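Local coordinates for DNA endonuclease I-CeuI (Chlamydomonas eugametos, PDB 2EX5), which cuts DNA at a degenerate 17-19 bp recognition sequence during intron homing, leaving a staggered break, and works as a magnesium-dependent homodimer, at residues Leu121-Asp124 with Ser128-Glu131; Glu194-Pro197 with Ala201-Asp204. The protein carries 1 engineered substitution. All blocks are in the same frame, centred on the assembly; numbering follows the deposited sequence.

Contact 1 of 2, residues Leu121-Asp124 with Ser128-Glu131; sequences LTID and SLEE. With nucleotides of chain A.
Ile123 and Leu129 meet where strand 118-123 turns into helix 126-141, their side chains sliding past each other in opposite directions. On the strand side the touching branch is the CG2 methyl of Ile123. With CG1 beside the backbone N (chi1 -65°), CG2 stands anti to that nitrogen and beside the carbonyl carbon, turned toward the helix. There it meets CD1 of Leu129 at 3.4 Å, closer than two methyls usually come, and CB of Ser128 at 3.7 Å. Leu129 leaves its helix obliquely, but its forked end reaches back over the turn. CD1 sits next to Ile123 O, also very close, while CD2 lies 3.7 Å from Asp124 O, so the fork spans two successive peptide carbonyls. With chi1 at -112° its first torsion is away from a staggered position, and the shortest of these approaches should be read with some caution.

Asp124 faces the other way, its CB directed away from the helix and its carboxylate toward the DNA. OD2 comes within 3.7 Å of C8 and OD1 within 3.8 Å of C8 in DA6 of chain A, so both oxygens lie about equally near the base. A bound calcium ion is about 4 Å from this side chain at the nearest atoms, and the side chain of Asp82, which belongs to the second magnesium site, is about 6 Å from that of Asp124.

Around the apolar pair, Phe85 touches both side chains, Phe104 packs on Ile123, and Phe156 and Leu160 of helix 147-164 pack on Leu129. No hydrogen bond crosses between the two segments. The strand-to-helix turn of this LAGLIDADG core therefore closes on hydrocarbon, while the neighbouring acidic group lies next to the DNA and the metal.

Contact 2 of 2, residues Glu194-Pro197 with Ala201-Asp204; sequences EGFP and AAQD. With nucleotides of chain B.
Phe196, in the loop that precedes helix 199-206, lays its ring against Ala202, six residues on, in that helix. Its CB starts 4.0 Å from the CB of Ala202. One bond along, CG is the ring atom nearest that methyl, at 3.8 Å, and its position trans to the carbonyl carbon (chi1 -56°) brings the ring face under it: the methyl stands 4.2 Å from the centroid and 25° off the normal, a CH-pi contact. Of the two ortho carbons, CD1 remains near the methyl, while CD2 passes 3.9 Å from CA of Ala202 and 4.0 Å from the carbonyl oxygen of Ala201. CE1, CE2 and CZ run on beyond close contact with 201-204. Next door, CD and CG of Pro197 both rest 3.9 Å from the CB of Ala201, extending the apolar strip toward solvent. Shortening the Phe196 side chain to an alanine is likely to lose the CH-pi contact and open a gap between Ala202 and Trp182. Just ahead of the ring, Gly195 N donates a hydrogen bond of 2.9 Å to OP1 of DC19 of chain B, so the DNA backbone is held one residue away from the packing. The ring sits between structural elements: Trp182 of helix 171-185 and Phe205 of helix 199-206 pack on it, and Lys71 at the end of strand 63-71 makes a cation-pi contact.

How the contacts relate
Contact 1 is core and contact 2 lies farther out: their centres are about 6 and 22 Å from the centre of the chain, and about 26 Å from each other. They share no helix or strand. Contact 1 joins the strand and helix that follow one another inside the LAGLIDADG fold, whereas contact 2 folds a C-terminal loop onto the last helix. Both pairings are apolar, but aliphatic branches mesh in the first and an aromatic ring takes a methyl in the second. DNA is approached differently too, by an acidic side chain close to a base and a metal in contact 1, by a backbone N-H on a phosphate in contact 2.

Contact 1 of 2, residues Leu121-Asp124 with Ser128-Glu131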
# COMPACT_ATOMS: atom_id res chain seq x y z
N LEU C 121 9.41 1.04 -9.61
CA LEU C 121 10.68 0.39 -9.56
C LEU C 121 10.50 -1.06 -9.99
O LEU C 121 9.62 -1.76 -9.49
CB LEU C 121 11.26 0.57 -8.12
CG LEU C 121 12.31 -0.39 -7.52
CD1 LEU C 121 13.37 -0.79 -8.37
CD2 LEU C 121 12.92 0.29 -6.37
N THR C 122 11.31 -1.52 -10.92
CA THR C 122 11.23 -2.91 -11.54
C THR C 122 12.49 -3.70 -11.42
O THR C 122 13.59 -3.18 -11.65
CB THR C 122 10.84 -2.79 -13.09
OG1 THR C 122 9.64 -1.96 -13.23
CG2 THR C 122 10.48 -4.11 -13.74
N ILE C 123 12.36 -4.96 -11.04
CA ILE C 123 13.39 -5.94 -11.23
C ILE C 123 12.83 -7.12 -11.98
O ILE C 123 11.92 -7.83 -11.45
CB ILE C 123 13.92 -6.42 -9.85
CG1 ILE C 123 14.63 -5.19 -9.10
CG2 ILE C 123 14.81 -7.69 -10.08
CD1 ILE C 123 14.82 -5.25 -7.57
N ASP C 124 13.38 -7.38 -13.17
CA ASP C 124 13.02 -8.52 -14.06
C ASP C 124 14.16 -9.51 -14.33
O ASP C 124 13.92 -10.64 -14.77
CB ASP C 124 12.48 -7.98 -15.40
CG ASP C 124 13.49 -7.14 -16.17
OD1 ASP C 124 14.55 -7.62 -16.58
OD2 ASP C 124 13.15 -5.98 -16.47
N SER C 128 18.89 -11.62 -10.21
CA SER C 128 18.46 -10.64 -9.19
C SER C 128 17.21 -11.06 -8.38
O SER C 128 17.10 -10.83 -7.21
CB SER C 128 18.14 -9.33 -9.84
OG SER C 128 19.16 -8.88 -10.65
N LEU C 129 16.21 -11.56 -9.07
CA LEU C 129 14.93 -11.94 -8.49
C LEU C 129 15.19 -13.09 -7.52
O LEU C 129 14.74 -13.12 -6.38
CB LEU C 129 14.02 -12.35 -9.71
CG LEU C 129 12.79 -11.57 -10.20
CD1 LEU C 129 12.55 -10.14 -9.64
CD2 LEU C 129 12.36 -11.81 -11.62
N GLU C 130 15.94 -14.07 -7.98
CA GLU C 130 16.44 -15.13 -7.11
C GLU C 130 17.44 -14.85 -5.99
O GLU C 130 17.41 -15.47 -4.90
CB GLU C 130 17.20 -16.02 -8.05
CG GLU C 130 16.56 -17.24 -8.21
CD GLU C 130 17.43 -18.11 -9.04
OE1 GLU C 130 17.29 -18.01 -10.31
OE2 GLU C 130 18.23 -18.85 -8.37
N GLU C 131 18.39 -13.97 -6.26
CA GLU C 131 19.52 -13.75 -5.30
C GLU C 131 19.20 -12.61 -4.36
O GLU C 131 19.67 -12.51 -3.20
CB GLU C 131 20.84 -13.53 -6.08
CG GLU C 131 21.15 -14.72 -6.99
CD GLU C 131 22.45 -14.59 -7.77
OE1 GLU C 131 23.02 -13.49 -7.92
OE2 GLU C 131 22.90 -15.66 -8.24
P DA A 6 19.26 -5.79 -18.24
OP1 DA A 6 20.64 -5.24 -18.33
OP2 DA A 6 18.56 -5.95 -16.93
O5' DA A 6 18.47 -4.76 -19.13
C5' DA A 6 18.84 -4.41 -20.41
C4' DA A 6 17.52 -3.87 -20.90
O4' DA A 6 16.52 -4.94 -20.97
C3' DA A 6 16.86 -2.81 -19.99
O3' DA A 6 16.85 -1.55 -20.67
C2' DA A 6 15.43 -3.34 -19.76
C1' DA A 6 15.24 -4.19 -21.03
N9 DA A 6 14.12 -5.19 -21.06
C8 DA A 6 13.98 -6.20 -20.05
N7 DA A 6 12.95 -7.04 -20.21
C5 DA A 6 12.45 -6.58 -21.48
C6 DA A 6 11.37 -7.10 -22.25
N6 DA A 6 10.66 -8.16 -21.86
N1 DA A 6 11.10 -6.46 -23.41
C2 DA A 6 11.84 -5.38 -23.78
N3 DA A 6 12.89 -4.81 -23.16
C4 DA A 6 13.13 -5.46 -21.99

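Contact 2 of 2, residues Glu194-Pro197 with Ala201-Asp204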
# COMPACT_ATOMS: atom_id res chain seq x y z
N GLU C 194 -5.62 -9.46 -21.89
CA GLU C 194 -5.00 -10.69 -21.43
C GLU C 194 -4.42 -11.43 -22.62
O GLU C 194 -4.95 -11.32 -23.72
CB GLU C 194 -6.02 -11.56 -20.67
CG GLU C 194 -7.16 -12.14 -21.61
CD GLU C 194 -8.19 -12.87 -20.79
OE1 GLU C 194 -7.88 -13.24 -19.62
OE2 GLU C 194 -9.34 -13.02 -21.27
N GLY C 195 -3.28 -12.10 -22.42
CA GLY C 195 -2.63 -12.77 -23.51
C GLY C 195 -3.38 -14.12 -23.76
O GLY C 195 -3.52 -14.49 -24.92
N PHE C 196 -3.76 -14.86 -22.67
CA PHE C 196 -4.63 -16.09 -22.74
C PHE C 196 -5.86 -16.06 -21.84
O PHE C 196 -5.79 -15.68 -20.62
CB PHE C 196 -3.86 -17.42 -22.61
CG PHE C 196 -2.76 -17.56 -23.63
CD1 PHE C 196 -1.46 -17.04 -23.39
CD2 PHE C 196 -3.01 -18.16 -24.88
CE1 PHE C 196 -0.48 -17.12 -24.31
CE2 PHE C 196 -2.00 -18.24 -25.87
CZ PHE C 196 -0.71 -17.71 -25.59
N PRO C 197 -7.03 -16.46 -22.43
CA PRO C 197 -8.32 -16.50 -21.73
C PRO C 197 -8.25 -17.29 -20.46
O PRO C 197 -8.96 -16.95 -19.52
CB PRO C 197 -9.25 -17.33 -22.70
CG PRO C 197 -8.63 -17.34 -23.93
CD PRO C 197 -7.17 -16.93 -23.82
N ALA C 201 -6.50 -22.87 -23.14
CA ALA C 201 -6.10 -22.14 -24.27
C ALA C 201 -4.57 -21.98 -24.39
O ALA C 201 -4.03 -21.99 -25.51
CB ALA C 201 -6.79 -20.78 -24.24
N ALA C 202 -3.87 -21.85 -23.25
CA ALA C 202 -2.40 -21.62 -23.24
C ALA C 202 -1.64 -22.92 -23.45
O ALA C 202 -0.64 -22.98 -24.23
CB ALA C 202 -1.95 -20.92 -21.94
N GLN C 203 -2.08 -23.97 -22.75
CA GLN C 203 -1.61 -25.30 -23.07
C GLN C 203 -1.89 -25.71 -24.55
O GLN C 203 -1.05 -26.40 -25.10
CB GLN C 203 -2.23 -26.31 -22.11
CG GLN C 203 -1.90 -26.08 -20.63
CD GLN C 203 -2.84 -26.81 -19.69
OE1 GLN C 203 -4.06 -26.87 -19.90
NE2 GLN C 203 -2.29 -27.36 -18.66
N ASP C 204 -3.01 -25.29 -25.18
CA ASP C 204 -3.37 -25.72 -26.54
C ASP C 204 -2.44 -25.01 -27.51
O ASP C 204 -2.00 -25.57 -28.50
CB ASP C 204 -4.83 -25.27 -27.00
CG ASP C 204 -6.02 -26.05 -26.36
OD1 ASP C 204 -5.81 -27.12 -25.70
OD2 ASP C 204 -7.21 -25.54 -26.49
P DC B 19 -0.95 -10.87 -19.41
OP1 DC B 19 -2.24 -11.51 -19.80
OP2 DC B 19 0.14 -11.90 -19.15
O5' DC B 19 -0.51 -9.81 -20.46
C5' DC B 19 -1.35 -8.71 -20.73
C4' DC B 19 -0.79 -8.04 -21.99
O4' DC B 19 0.25 -7.11 -21.56
C3' DC B 19 -0.09 -8.97 -22.96
O3' DC B 19 -0.64 -8.58 -24.23
C2' DC B 19 1.43 -8.66 -22.79
C1' DC B 19 1.46 -7.23 -22.24
N1 DC B 19 2.53 -6.90 -21.16
C2 DC B 19 3.37 -5.84 -21.37
O2 DC B 19 3.27 -5.21 -22.46
N3 DC B 19 4.35 -5.57 -20.45
C4 DC B 19 4.53 -6.28 -19.35
N4 DC B 19 5.50 -5.88 -18.51
C5 DC B 19 3.66 -7.37 -19.10
C6 DC B 19 2.72 -7.64 -20.02